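Local coordinates for protein 1-deoxy-D-xylulose 5-phosphate reductoisomerase (Zymomonas mobilis, PDB 1R0K) that catalyses the NADPH-dependent rearrangement and reduction of 1-deoxy-D-xylulose 5-phosphate to 2-C-methyl-D-erythritol 4-phosphate in isoprenoid biosynthesis, using a divalent metal ion, at residues 173-178 against 213-218; 183-188 against 302-307; 189-194 against 334-339; 194-199 against 208-213; 239-244 against 295-300. All blocks are in the same frame, centred on the assembly; numbering follows the deposited sequence.

Contact 1. Residues 173-178 against 213-218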
# COMPACT_ATOMS: atom_id res chain seq x y z
N ILE B 173 4.11 2.81 -12.37
CA ILE B 173 5.52 2.60 -12.14
C ILE B 173 6.10 3.99 -11.91
O ILE B 173 6.09 4.83 -12.81
CB ILE B 173 6.22 1.96 -13.35
CG1 ILE B 173 5.53 0.64 -13.70
CG2 ILE B 173 7.69 1.73 -13.04
CD1 ILE B 173 6.11 -0.03 -14.94
N THR B 174 6.56 4.25 -10.70
CA THR B 174 7.15 5.55 -10.40
C THR B 174 8.55 5.61 -11.00
O THR B 174 9.21 4.59 -11.15
CB THR B 174 7.20 5.81 -8.89
OG1 THR B 174 7.77 4.68 -8.23
CG2 THR B 174 5.79 6.07 -8.36
N ALA B 175 8.98 6.82 -11.36
CA ALA B 175 10.28 7.02 -11.97
C ALA B 175 10.89 8.32 -11.47
O ALA B 175 10.20 9.34 -11.42
CB ALA B 175 10.14 7.08 -13.50
N SER B 176 12.16 8.28 -11.10
CA SER B 176 12.84 9.48 -10.62
C SER B 176 12.89 10.49 -11.75
O SER B 176 12.84 11.70 -11.52
CB SER B 176 14.27 9.15 -10.19
OG SER B 176 15.06 8.80 -11.32
N GLY B 177 13.00 9.99 -12.98
CA GLY B 177 13.08 10.88 -14.12
C GLY B 177 14.52 10.99 -14.60
O GLY B 177 14.80 11.54 -15.67
N GLY B 178 15.44 10.46 -13.79
CA GLY B 178 16.84 10.50 -14.15
C GLY B 178 17.48 11.86 -13.95
O GLY B 178 16.80 12.82 -13.58
N ALA B 213 19.73 8.00 -17.44
CA ALA B 213 19.70 9.29 -18.13
C ALA B 213 18.76 9.29 -19.34
O ALA B 213 18.09 10.29 -19.60
CB ALA B 213 21.12 9.67 -18.57
N THR B 214 18.71 8.19 -20.07
CA THR B 214 17.85 8.10 -21.25
C THR B 214 16.47 7.56 -20.88
O THR B 214 15.53 7.61 -21.68
CB THR B 214 18.44 7.15 -22.29
OG1 THR B 214 18.46 5.82 -21.76
CG2 THR B 214 19.86 7.57 -22.67
N MET B 215 16.36 7.05 -19.65
CA MET B 215 15.14 6.45 -19.14
C MET B 215 14.88 5.09 -19.77
O MET B 215 13.77 4.57 -19.72
CB MET B 215 13.93 7.38 -19.33
CG MET B 215 13.91 8.55 -18.35
SD MET B 215 12.27 9.30 -18.18
CE MET B 215 11.50 8.20 -16.98
N MET B 216 15.93 4.50 -20.35
CA MET B 216 15.82 3.18 -20.95
C MET B 216 15.59 2.20 -19.79
O MET B 216 14.89 1.20 -19.94
CB MET B 216 17.11 2.82 -21.67
CG MET B 216 17.09 1.45 -22.35
SD MET B 216 15.83 1.31 -23.63
CE MET B 216 16.53 2.33 -24.91
N ASN B 217 16.17 2.51 -18.64
CA ASN B 217 16.01 1.66 -17.47
C ASN B 217 14.53 1.53 -17.15
O ASN B 217 14.07 0.45 -16.80
CB ASN B 217 16.79 2.22 -16.26
CG ASN B 217 16.17 3.49 -15.68
OD1 ASN B 217 15.78 4.40 -16.41
ND2 ASN B 217 16.09 3.54 -14.35
N LYS B 218 13.79 2.63 -17.29
CA LYS B 218 12.35 2.61 -17.02
C LYS B 218 11.60 1.81 -18.07
O LYS B 218 10.62 1.13 -17.76
CB LYS B 218 11.76 4.02 -16.98
CG LYS B 218 11.90 4.70 -15.64
CD LYS B 218 11.24 3.89 -14.54
CE LYS B 218 11.94 4.17 -13.23
NZ LYS B 218 11.39 3.41 -12.09
O HOH W 1 17.14 11.78 -17.28

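Contact 2. Residues 183-188 against 302-307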
# COMPACT_ATOMS: atom_id res chain seq x y z
N THR B 183 15.85 18.57 -18.35
CA THR B 183 16.72 18.98 -19.46
C THR B 183 16.00 18.85 -20.80
O THR B 183 15.33 17.86 -21.07
CB THR B 183 17.99 18.10 -19.51
OG1 THR B 183 18.63 18.11 -18.23
CG2 THR B 183 18.95 18.61 -20.57
N SER B 184 16.16 19.87 -21.65
CA SER B 184 15.53 19.88 -22.96
C SER B 184 16.25 18.93 -23.92
O SER B 184 17.41 18.57 -23.70
CB SER B 184 15.59 21.28 -23.56
OG SER B 184 16.92 21.62 -23.90
N LEU B 185 15.56 18.53 -24.98
CA LEU B 185 16.14 17.66 -25.98
C LEU B 185 17.36 18.35 -26.58
O LEU B 185 18.37 17.72 -26.85
CB LEU B 185 15.14 17.37 -27.10
CG LEU B 185 14.33 16.09 -27.04
CD1 LEU B 185 13.29 16.11 -28.15
CD2 LEU B 185 15.24 14.88 -27.18
N ALA B 186 17.24 19.66 -26.78
CA ALA B 186 18.33 20.43 -27.36
C ALA B 186 19.59 20.34 -26.50
O ALA B 186 20.68 20.16 -27.03
CB ALA B 186 17.91 21.89 -27.53
N GLU B 187 19.45 20.47 -25.19
CA GLU B 187 20.65 20.37 -24.36
C GLU B 187 21.13 18.93 -24.32
O GLU B 187 22.33 18.67 -24.42
CB GLU B 187 20.39 20.86 -22.93
CG GLU B 187 21.70 21.08 -22.16
CD GLU B 187 21.51 21.35 -20.68
OE1 GLU B 187 20.43 21.84 -20.29
OE2 GLU B 187 22.45 21.08 -19.91
N MET B 188 20.20 17.99 -24.19
CA MET B 188 20.58 16.58 -24.13
C MET B 188 21.45 16.19 -25.33
O MET B 188 22.34 15.35 -25.22
CB MET B 188 19.34 15.68 -24.06
CG MET B 188 18.71 15.63 -22.67
SD MET B 188 17.48 14.32 -22.44
CE MET B 188 16.00 15.11 -23.03
N TYR B 302 7.25 11.67 -23.09
CA TYR B 302 7.58 10.70 -24.13
C TYR B 302 8.34 11.31 -25.30
O TYR B 302 9.05 10.61 -26.02
CB TYR B 302 6.30 10.01 -24.60
CG TYR B 302 5.77 9.02 -23.59
CD1 TYR B 302 6.24 7.70 -23.56
CD2 TYR B 302 4.85 9.41 -22.61
CE1 TYR B 302 5.81 6.80 -22.59
CE2 TYR B 302 4.41 8.51 -21.63
CZ TYR B 302 4.90 7.21 -21.63
OH TYR B 302 4.48 6.31 -20.67
N GLU B 303 8.20 12.62 -25.48
CA GLU B 303 8.91 13.31 -26.55
C GLU B 303 10.39 13.43 -26.24
O GLU B 303 11.24 13.15 -27.08
CB GLU B 303 8.32 14.70 -26.76
CG GLU B 303 7.02 14.71 -27.53
CD GLU B 303 7.20 14.17 -28.94
OE1 GLU B 303 8.03 14.74 -29.68
OE2 GLU B 303 6.52 13.19 -29.30
N ARG B 304 10.70 13.83 -25.01
CA ARG B 304 12.09 13.99 -24.60
C ARG B 304 12.80 12.67 -24.27
O ARG B 304 14.03 12.59 -24.31
CB ARG B 304 12.17 14.96 -23.43
CG ARG B 304 11.92 16.41 -23.85
CD ARG B 304 11.61 17.32 -22.67
NE ARG B 304 12.62 17.24 -21.63
CZ ARG B 304 12.38 16.84 -20.39
NH1 ARG B 304 11.16 16.49 -20.02
NH2 ARG B 304 13.37 16.80 -19.51
N PHE B 305 12.03 11.63 -23.97
CA PHE B 305 12.61 10.33 -23.66
C PHE B 305 11.97 9.24 -24.51
O PHE B 305 11.20 8.41 -24.01
CB PHE B 305 12.46 10.05 -22.15
CG PHE B 305 13.08 11.11 -21.28
CD1 PHE B 305 12.32 12.18 -20.82
CD2 PHE B 305 14.43 11.07 -20.99
CE1 PHE B 305 12.91 13.21 -20.08
CE2 PHE B 305 15.04 12.10 -20.24
CZ PHE B 305 14.27 13.17 -19.79
N PRO B 306 12.29 9.22 -25.82
CA PRO B 306 11.75 8.23 -26.76
C PRO B 306 11.97 6.77 -26.39
O PRO B 306 11.29 5.88 -26.90
CB PRO B 306 12.41 8.62 -28.09
CG PRO B 306 13.70 9.28 -27.66
CD PRO B 306 13.26 10.10 -26.48
N ALA B 307 12.92 6.52 -25.49
CA ALA B 307 13.18 5.15 -25.07
C ALA B 307 11.91 4.56 -24.45
O ALA B 307 11.67 3.36 -24.53
CB ALA B 307 14.33 5.11 -24.05

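Contact 3. Residues 189-194 against 334-339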
# COMPACT_ATOMS: atom_id res chain seq x y z
N ALA B 189 21.19 16.82 -26.48
CA ALA B 189 21.97 16.54 -27.67
C ALA B 189 23.47 16.74 -27.43
O ALA B 189 24.29 16.07 -28.04
CB ALA B 189 21.51 17.44 -28.81
N THR B 190 23.81 17.66 -26.54
CA THR B 190 25.22 17.97 -26.25
C THR B 190 25.82 17.23 -25.06
O THR B 190 27.01 17.37 -24.79
CB THR B 190 25.40 19.47 -25.95
OG1 THR B 190 24.94 19.76 -24.62
CG2 THR B 190 24.62 20.31 -26.94
N VAL B 191 25.02 16.45 -24.35
CA VAL B 191 25.53 15.74 -23.19
C VAL B 191 26.73 14.83 -23.51
O VAL B 191 26.68 14.03 -24.44
CB VAL B 191 24.41 14.92 -22.52
CG1 VAL B 191 24.98 14.01 -21.43
CG2 VAL B 191 23.38 15.87 -21.92
N THR B 192 27.79 14.97 -22.72
CA THR B 192 29.00 14.16 -22.90
C THR B 192 28.97 12.95 -21.97
O THR B 192 28.28 12.96 -20.94
CB THR B 192 30.29 14.96 -22.58
OG1 THR B 192 30.30 15.30 -21.19
CG2 THR B 192 30.35 16.23 -23.41
N PRO B 193 29.71 11.88 -22.31
CA PRO B 193 29.76 10.67 -21.49
C PRO B 193 30.24 10.98 -20.08
O PRO B 193 29.78 10.37 -19.11
CB PRO B 193 30.76 9.79 -22.24
CG PRO B 193 30.66 10.26 -23.65
CD PRO B 193 30.57 11.75 -23.50
N GLU B 194 31.16 11.92 -19.97
CA GLU B 194 31.71 12.31 -18.68
C GLU B 194 30.64 12.91 -17.76
O GLU B 194 30.62 12.65 -16.56
CB GLU B 194 32.87 13.29 -18.87
CG GLU B 194 34.09 12.67 -19.53
CD GLU B 194 34.11 12.83 -21.05
OE1 GLU B 194 33.02 12.88 -21.67
OE2 GLU B 194 35.22 12.88 -21.62
N ALA B 334 27.38 1.69 -25.10
CA ALA B 334 28.83 1.53 -25.15
C ALA B 334 29.44 2.47 -26.18
O ALA B 334 30.51 3.04 -25.96
CB ALA B 334 29.18 0.08 -25.48
N ALA B 335 28.76 2.64 -27.31
CA ALA B 335 29.24 3.53 -28.37
C ALA B 335 29.27 4.97 -27.86
O ALA B 335 30.22 5.70 -28.11
CB ALA B 335 28.33 3.43 -29.59
N PHE B 336 28.22 5.36 -27.14
CA PHE B 336 28.15 6.70 -26.59
C PHE B 336 29.31 6.91 -25.62
O PHE B 336 30.04 7.89 -25.73
CB PHE B 336 26.83 6.92 -25.84
CG PHE B 336 26.78 8.21 -25.06
CD1 PHE B 336 26.94 9.44 -25.70
CD2 PHE B 336 26.60 8.19 -23.68
CE1 PHE B 336 26.92 10.63 -24.98
CE2 PHE B 336 26.59 9.38 -22.95
CZ PHE B 336 26.75 10.60 -23.60
N LEU B 337 29.48 5.98 -24.69
CA LEU B 337 30.56 6.06 -23.71
C LEU B 337 31.93 6.10 -24.39
O LEU B 337 32.85 6.74 -23.90
CB LEU B 337 30.49 4.87 -22.75
CG LEU B 337 29.30 4.90 -21.79
CD1 LEU B 337 29.27 3.60 -21.00
CD2 LEU B 337 29.40 6.09 -20.85
N ASP B 338 32.04 5.42 -25.53
CA ASP B 338 33.29 5.38 -26.28
C ASP B 338 33.41 6.62 -27.18
O ASP B 338 34.37 6.76 -27.94
CB ASP B 338 33.35 4.12 -27.15
CG ASP B 338 34.74 3.87 -27.72
OD1 ASP B 338 34.83 3.28 -28.82
OD2 ASP B 338 35.73 4.25 -27.07
N LYS B 339 32.42 7.49 -27.10
CA LYS B 339 32.38 8.73 -27.87
C LYS B 339 32.30 8.56 -29.38
O LYS B 339 32.95 9.29 -30.13
CB LYS B 339 33.59 9.60 -27.50
CG LYS B 339 33.66 9.92 -26.02
CD LYS B 339 34.82 10.84 -25.70
CE LYS B 339 34.82 11.20 -24.22
NZ LYS B 339 35.91 12.16 -23.92

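Contact 4. Residues 194-199 against 208-213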
# COMPACT_ATOMS: atom_id res chain seq x y z
N GLU B 194 31.16 11.92 -19.97
CA GLU B 194 31.71 12.31 -18.68
C GLU B 194 30.64 12.91 -17.76
O GLU B 194 30.62 12.65 -16.56
CB GLU B 194 32.87 13.29 -18.87
CG GLU B 194 34.09 12.67 -19.53
CD GLU B 194 34.11 12.83 -21.05
OE1 GLU B 194 33.02 12.88 -21.67
OE2 GLU B 194 35.22 12.88 -21.62
N ARG B 195 29.74 13.70 -18.33
CA ARG B 195 28.69 14.31 -17.53
C ARG B 195 27.57 13.33 -17.22
O ARG B 195 27.09 13.26 -16.09
CB ARG B 195 28.09 15.53 -18.25
CG ARG B 195 27.53 16.56 -17.29
CD ARG B 195 26.03 16.79 -17.43
NE ARG B 195 25.69 17.61 -18.58
CZ ARG B 195 24.66 18.45 -18.61
NH1 ARG B 195 23.88 18.59 -17.55
NH2 ARG B 195 24.39 19.14 -19.71
N ALA B 196 27.18 12.56 -18.23
CA ALA B 196 26.10 11.58 -18.10
C ALA B 196 26.28 10.49 -17.05
O ALA B 196 25.30 10.03 -16.47
CB ALA B 196 25.83 10.94 -19.46
N VAL B 197 27.51 10.08 -16.81
CA VAL B 197 27.75 9.03 -15.83
C VAL B 197 27.87 9.52 -14.40
O VAL B 197 27.91 8.72 -13.46
CB VAL B 197 29.03 8.23 -16.18
CG1 VAL B 197 28.89 7.62 -17.56
CG2 VAL B 197 30.24 9.15 -16.12
N GLN B 198 27.93 10.84 -14.22
CA GLN B 198 28.05 11.42 -12.88
C GLN B 198 26.86 11.05 -12.00
O GLN B 198 25.71 11.12 -12.43
CB GLN B 198 28.16 12.95 -12.97
CG GLN B 198 29.48 13.44 -13.55
CD GLN B 198 30.68 13.05 -12.70
OE1 GLN B 198 30.55 12.34 -11.70
NE2 GLN B 198 31.86 13.52 -13.10
N HIS B 199 27.16 10.64 -10.78
CA HIS B 199 26.13 10.26 -9.81
C HIS B 199 26.65 10.59 -8.42
O HIS B 199 27.84 10.84 -8.24
CB HIS B 199 25.82 8.76 -9.91
CG HIS B 199 27.02 7.88 -9.72
ND1 HIS B 199 27.97 7.70 -10.70
CD2 HIS B 199 27.43 7.16 -8.65
CE1 HIS B 199 28.92 6.90 -10.24
NE2 HIS B 199 28.61 6.56 -9.00
N ILE B 208 24.45 1.57 -16.22
CA ILE B 208 23.30 1.85 -15.36
C ILE B 208 23.02 3.35 -15.37
O ILE B 208 21.87 3.78 -15.45
CB ILE B 208 23.57 1.39 -13.91
CG1 ILE B 208 23.86 -0.12 -13.89
CG2 ILE B 208 22.36 1.68 -13.02
CD1 ILE B 208 24.18 -0.67 -12.51
N SER B 209 24.07 4.15 -15.28
CA SER B 209 23.91 5.60 -15.28
C SER B 209 23.30 6.11 -16.59
O SER B 209 22.39 6.95 -16.57
CB SER B 209 25.25 6.29 -15.05
OG SER B 209 25.75 6.00 -13.76
N ILE B 210 23.79 5.61 -17.72
CA ILE B 210 23.27 6.05 -19.01
C ILE B 210 21.80 5.66 -19.19
O ILE B 210 20.99 6.47 -19.65
CB ILE B 210 24.11 5.49 -20.18
CG1 ILE B 210 25.57 5.91 -20.01
CG2 ILE B 210 23.58 6.02 -21.50
CD1 ILE B 210 25.79 7.41 -19.88
N ASP B 211 21.45 4.43 -18.83
CA ASP B 211 20.08 3.96 -18.95
C ASP B 211 19.13 4.81 -18.11
O ASP B 211 17.97 5.01 -18.46
CB ASP B 211 19.96 2.49 -18.53
CG ASP B 211 20.54 1.54 -19.56
OD1 ASP B 211 20.72 1.95 -20.73
OD2 ASP B 211 20.81 0.37 -19.21
N SER B 212 19.65 5.31 -16.99
CA SER B 212 18.86 6.16 -16.12
C SER B 212 18.66 7.52 -16.81
O SER B 212 17.58 8.09 -16.80
CB SER B 212 19.59 6.36 -14.79
OG SER B 212 18.96 7.35 -13.99
N ALA B 213 19.73 8.00 -17.44
CA ALA B 213 19.70 9.29 -18.13
C ALA B 213 18.76 9.29 -19.34
O ALA B 213 18.09 10.29 -19.60
CB ALA B 213 21.12 9.67 -18.57
O HOH W 2 28.69 5.92 -13.40

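Contact 5. Residues 239-244 against 295-300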
# COMPACT_ATOMS: atom_id res chain seq x y z
N LEU B 239 4.92 7.29 -13.83
CA LEU B 239 4.73 8.57 -13.15
C LEU B 239 6.07 9.06 -12.63
O LEU B 239 6.73 8.37 -11.84
CB LEU B 239 3.74 8.40 -11.98
CG LEU B 239 3.50 9.61 -11.07
CD1 LEU B 239 2.84 10.74 -11.84
CD2 LEU B 239 2.63 9.20 -9.89
N VAL B 240 6.49 10.24 -13.08
CA VAL B 240 7.76 10.80 -12.62
C VAL B 240 7.55 11.33 -11.20
O VAL B 240 6.63 12.09 -10.93
CB VAL B 240 8.25 11.93 -13.55
CG1 VAL B 240 9.50 12.58 -12.97
CG2 VAL B 240 8.56 11.34 -14.94
N HIS B 241 8.43 10.89 -10.31
CA HIS B 241 8.39 11.24 -8.89
C HIS B 241 9.86 11.34 -8.47
O HIS B 241 10.48 10.34 -8.11
CB HIS B 241 7.63 10.11 -8.16
CG HIS B 241 7.78 10.13 -6.67
ND1 HIS B 241 7.58 11.26 -5.91
CD2 HIS B 241 8.08 9.14 -5.80
CE1 HIS B 241 7.76 10.97 -4.64
NE2 HIS B 241 8.07 9.68 -4.54
N PRO B 242 10.43 12.55 -8.52
CA PRO B 242 11.83 12.81 -8.17
C PRO B 242 12.38 12.15 -6.90
O PRO B 242 13.43 11.50 -6.94
CB PRO B 242 11.90 14.33 -8.10
CG PRO B 242 10.88 14.75 -9.13
CD PRO B 242 9.73 13.82 -8.81
N GLN B 243 11.68 12.31 -5.78
CA GLN B 243 12.14 11.74 -4.51
C GLN B 243 12.30 10.23 -4.50
O GLN B 243 13.07 9.68 -3.72
CB GLN B 243 11.19 12.15 -3.38
CG GLN B 243 11.14 13.64 -3.06
CD GLN B 243 10.41 14.45 -4.12
OE1 GLN B 243 9.56 13.93 -4.83
NE2 GLN B 243 10.73 15.73 -4.20
N SER B 244 11.55 9.54 -5.36
CA SER B 244 11.62 8.08 -5.43
C SER B 244 11.38 7.41 -4.08
O SER B 244 12.02 6.40 -3.77
CB SER B 244 12.98 7.63 -5.98
OG SER B 244 13.17 8.07 -7.31
N MET B 295 6.79 15.61 -1.46
CA MET B 295 6.87 14.65 -2.55
C MET B 295 6.35 15.34 -3.81
O MET B 295 5.35 16.05 -3.76
CB MET B 295 5.98 13.42 -2.27
CG MET B 295 6.60 12.37 -1.37
SD MET B 295 5.43 11.03 -1.09
CE MET B 295 6.03 10.36 0.48
N ASP B 296 7.05 15.16 -4.93
CA ASP B 296 6.64 15.76 -6.19
C ASP B 296 6.24 14.72 -7.23
O ASP B 296 6.79 13.62 -7.25
CB ASP B 296 7.77 16.62 -6.76
CG ASP B 296 8.10 17.79 -5.88
OD1 ASP B 296 7.21 18.64 -5.70
OD2 ASP B 296 9.24 17.86 -5.38
N PHE B 297 5.30 15.08 -8.09
CA PHE B 297 4.84 14.18 -9.15
C PHE B 297 4.58 14.97 -10.43
O PHE B 297 4.08 16.09 -10.39
CB PHE B 297 3.55 13.46 -8.73
CG PHE B 297 3.65 12.76 -7.42
CD1 PHE B 297 3.35 13.43 -6.23
CD2 PHE B 297 4.06 11.43 -7.35
CE1 PHE B 297 3.46 12.78 -5.00
CE2 PHE B 297 4.18 10.78 -6.13
CZ PHE B 297 3.88 11.45 -4.95
N GLU B 298 4.92 14.37 -11.57
CA GLU B 298 4.71 15.02 -12.86
C GLU B 298 4.60 13.95 -13.94
O GLU B 298 5.02 12.80 -13.74
CB GLU B 298 5.88 15.97 -13.18
CG GLU B 298 7.21 15.27 -13.42
CD GLU B 298 8.34 16.25 -13.67
OE1 GLU B 298 8.79 16.92 -12.72
OE2 GLU B 298 8.80 16.35 -14.83
N ALA B 299 4.04 14.31 -15.08
CA ALA B 299 3.87 13.36 -16.17
C ALA B 299 5.19 13.09 -16.87
O ALA B 299 6.06 13.96 -16.95
CB ALA B 299 2.85 13.89 -17.18
N PRO B 300 5.37 11.87 -17.37
CA PRO B 300 6.63 11.58 -18.06
C PRO B 300 6.57 12.30 -19.41
O PRO B 300 5.48 12.63 -19.89
CB PRO B 300 6.60 10.06 -18.19
CG PRO B 300 5.13 9.78 -18.36
CD PRO B 300 4.51 10.67 -17.31

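Contact 1. Residues 173-178 against 213-218
K218 and M215 both close on A175, at the end of strand 168-175. Along the helical segment the account begins at A213, where one water donates to A213 O and to G177 O at 2.9 Å each and so ties the end of helix 206-214 to the loop after the strand. T214 OG1 accepts from the backbone N of M216, an ST turn, and M215, with a positive phi, separates helix 206-214 from helix 216-229. The M215 chain bends at its last torsion (chi3 83°), which sets CE 3.9 Å from A175 CB, while its CG passes 4.1 Å from G177 O. In the first turn of helix 216-229, K218 carries the rest of the contact. A bend at chi2 (-58°) brings CD to 3.5 Å from A175 CB, and the next carbon, CE, presses on the same A175 CB at 3.4 Å, tighter than ordinary van der Waals contact. NZ then donates to T174 O at 2.7 Å, lying in the carbonyl plane, and forms salt bridges with E221 and E152, both predicted manganese ligands; K218 itself is a predicted substrate-binding residue. A methionine in its place would probably leave T174 O without this donor and the two carboxylates without their cationic partner. Strand 168-175 bonds to strand 236-240, and T174 OG1 bonds to I246 O at the start of strand 246-252. I173 rests on L222 and A225 of helix 216-229, K218 also packs on L308 of helix 307-317, and M216 packs against helix 321-337.

Contact 2. Residues 183-188 against 302-307
R304 clasps the carbonyl of T183 just ahead of a short capped helix, 185-188, whose N-cap is S184. The contact packs this helix against 302-307, the loop between strand 294-296 and helix 307-317. The polar interactions come first. R304 reaches T183 O side-on with two nitrogens, NE at 2.8 Å from T183 O and NH2 at 2.7 Å from the same T183 O. The oxygen lies at the edge of the guanidinium, in its plane, yet both donors stand well above the plane of the T183 carbonyl, on the same face of it. A bend at chi3 (53°) places NE for this grip. NH2 also donates to R181 O, so one arginine gathers two carbonyls of the strand-to-helix connection, a clear instance of a side chain organising loop backbone. A leucine in its place would probably leave the T183 and R181 carbonyls without these donors and the connection less firmly held. Within 183-188, S184 OG accepts from E187 N at 3.1 Å and closes the first turn.

The guanidinium is also covered: F305 CE1 lies 3.5 Å above the plane of the R304 guanidinium, toward its rim.

Van der Waals contacts follow. L185 lies obliquely across R304, with L185 CG 4.0 Å from R304 CG. Two methyl groups meet carbonyl oxygens: L185 CD1 touches E303 O at 3.8 Å, and M188, crossing R304 at about a right angle, sets its CE 3.4 Å from R304 O. L344 covers L185 and M188, while F305 rests on M215. The apolar element is a Met-aromatic contact, with M188 SD 4.0 Å from F305 CE2.

Contact 3. Residues 189-194 against 334-339
P193 lies over the ring of F336 where a helix start meets a helix end: T192 is the N-cap of helix 193-196, and K339 closes helix 321-337 in a Schellman motif. The proline is the first residue of its helix, and CG, the atom at the tip of its ring, sits over one face of the F336 ring, 4.0 Å from the centroid and 16° off the normal, displaced toward the rim. This is a CH-pi contact. In F336, CG stands anti to the backbone N (chi1 171°), which starts the side chain toward P193. The edge of the ring serves a different neighbour, as V191 O lies near the ring plane, 3.5 Å from F336 CE1. One aromatic group thus offers its face to an aliphatic ring and its edge to a carbonyl, a compact example of how the two surfaces of phenylalanine are used.

P193 CG also touches F336 O at 3.2 Å, the same carbonyl that accepts the K339 backbone N in the helix-ending motif. On the rest of the proline, P193 CB meets L337 CD2 at 4.2 Å, and K339 crosses P193 at about a right angle with its CG 3.8 Å from P193 CG. F336 and L337 both continue onto I210 of helix 206-214, so this corner ties the 189-194 connection to two helices. Beyond CG the K339 chain is fully extended and passes across E194, whose own chain bends at chi2 (92°). The two exposed side chains end in a salt bridge, K339 NZ meeting E194 OE2 on the syn side at 2.5 Å.

Contact 4. Residues 194-199 against 208-213
I210 rests its CD1 methyl against two neighbours on the other segment, 3.6 Å from A196 CB and 3.9 Å from V197 CG1. Its CG1 stands anti to the carbonyl carbon (chi1 -57°), and a second bend at chi2 (-56°) carries CD1 to that position. V197 holds CG1 in the same way, anti to its carbonyl carbon, and the two side chains run side by side in the same direction.

The preceding residue, S209, faces V197 with its CB 3.8 Å from V197 CA. Its OG is bonded to G205 O and also to a water, which donates to V197 O at 2.9 Å, so the S209 hydroxyl and the V197 carbonyl are bridged by the water. V197 O has a second donor, H199 ND1, at 2.9 Å. That bond is almost straight and lies in both the carbonyl plane and the imidazole plane. In H199, CG lies between the backbone N and the carbonyl carbon (chi1 57°), on the side from which ND1 can reach the carbonyl two residues back. At the other end of the ring NE2 accepts from S203 N, so both nitrogens have partners and the ring rotation is fixed, an example of backbone setting an imidazole. With H199 and S212 predicted to bind substrate and residues 201-202 not modelled, the arrangement is consistent with the base of the mobile loop that closes over the active site in this family.

Contact 5. Residues 239-244 against 295-300
V240 and E298 form a hydrogen-bonded antiparallel pair, a single beta bridge at the end of strand 236-240. E298 N donates to V240 O at 2.9 Å, and the return bond from V240 N to E298 O is weak. Beyond the bridge side chains take over from backbone as partners. H241 ND1 donates to D296 O at 2.8 Å, nearly straight and in the ring plane, while NE2 is bonded to I246 N, so both nitrogens are engaged. The H241 ring runs almost parallel to the F297 ring but displaced from it, with centroids 4.5 Å apart and F297 CE2 over its face. L239 CD2 also touches F297, obliquely, at F297 CD2 (3.7 Å). E298 OE1 also forms a salt bridge with R181. M295 and D296 also pair, antiparallel, with a strand of the second subunit, so the sheet runs on across the dimer interface, where D296 OD1 bonds to Q294 of that subunit. Q243 shows how a single amide can satisfy one residue twice: its OE1 accepts from D296 N at 2.8 Å, and its NE2 donates to D296 OD2 at 2.9 Å.

Overall arrangement
From the N terminus, the Rossmann-like part, with most of the predicted NADPH-binding residues, precedes every contact. Strand 168-175 opens contact 1, and contacts 2, 3 and 4 open in turn before any loop is closed. Contact 4 closes first, nested inside contacts 1, 2 and 3. Contact 1 closes next, tying strand 168-175 to the junction of helices 206-214 and 216-229. Contact 5 follows in series with 1 and 4 but nested within 2 and 3, and carries the sheet edge toward the dimer partner. Contacts 1, 2 and 3 cross one another: contact 2 ties helix 185-188 to the loop before helix 307-317, contact 3 the start of helix 193-196 to the end of helix 321-337.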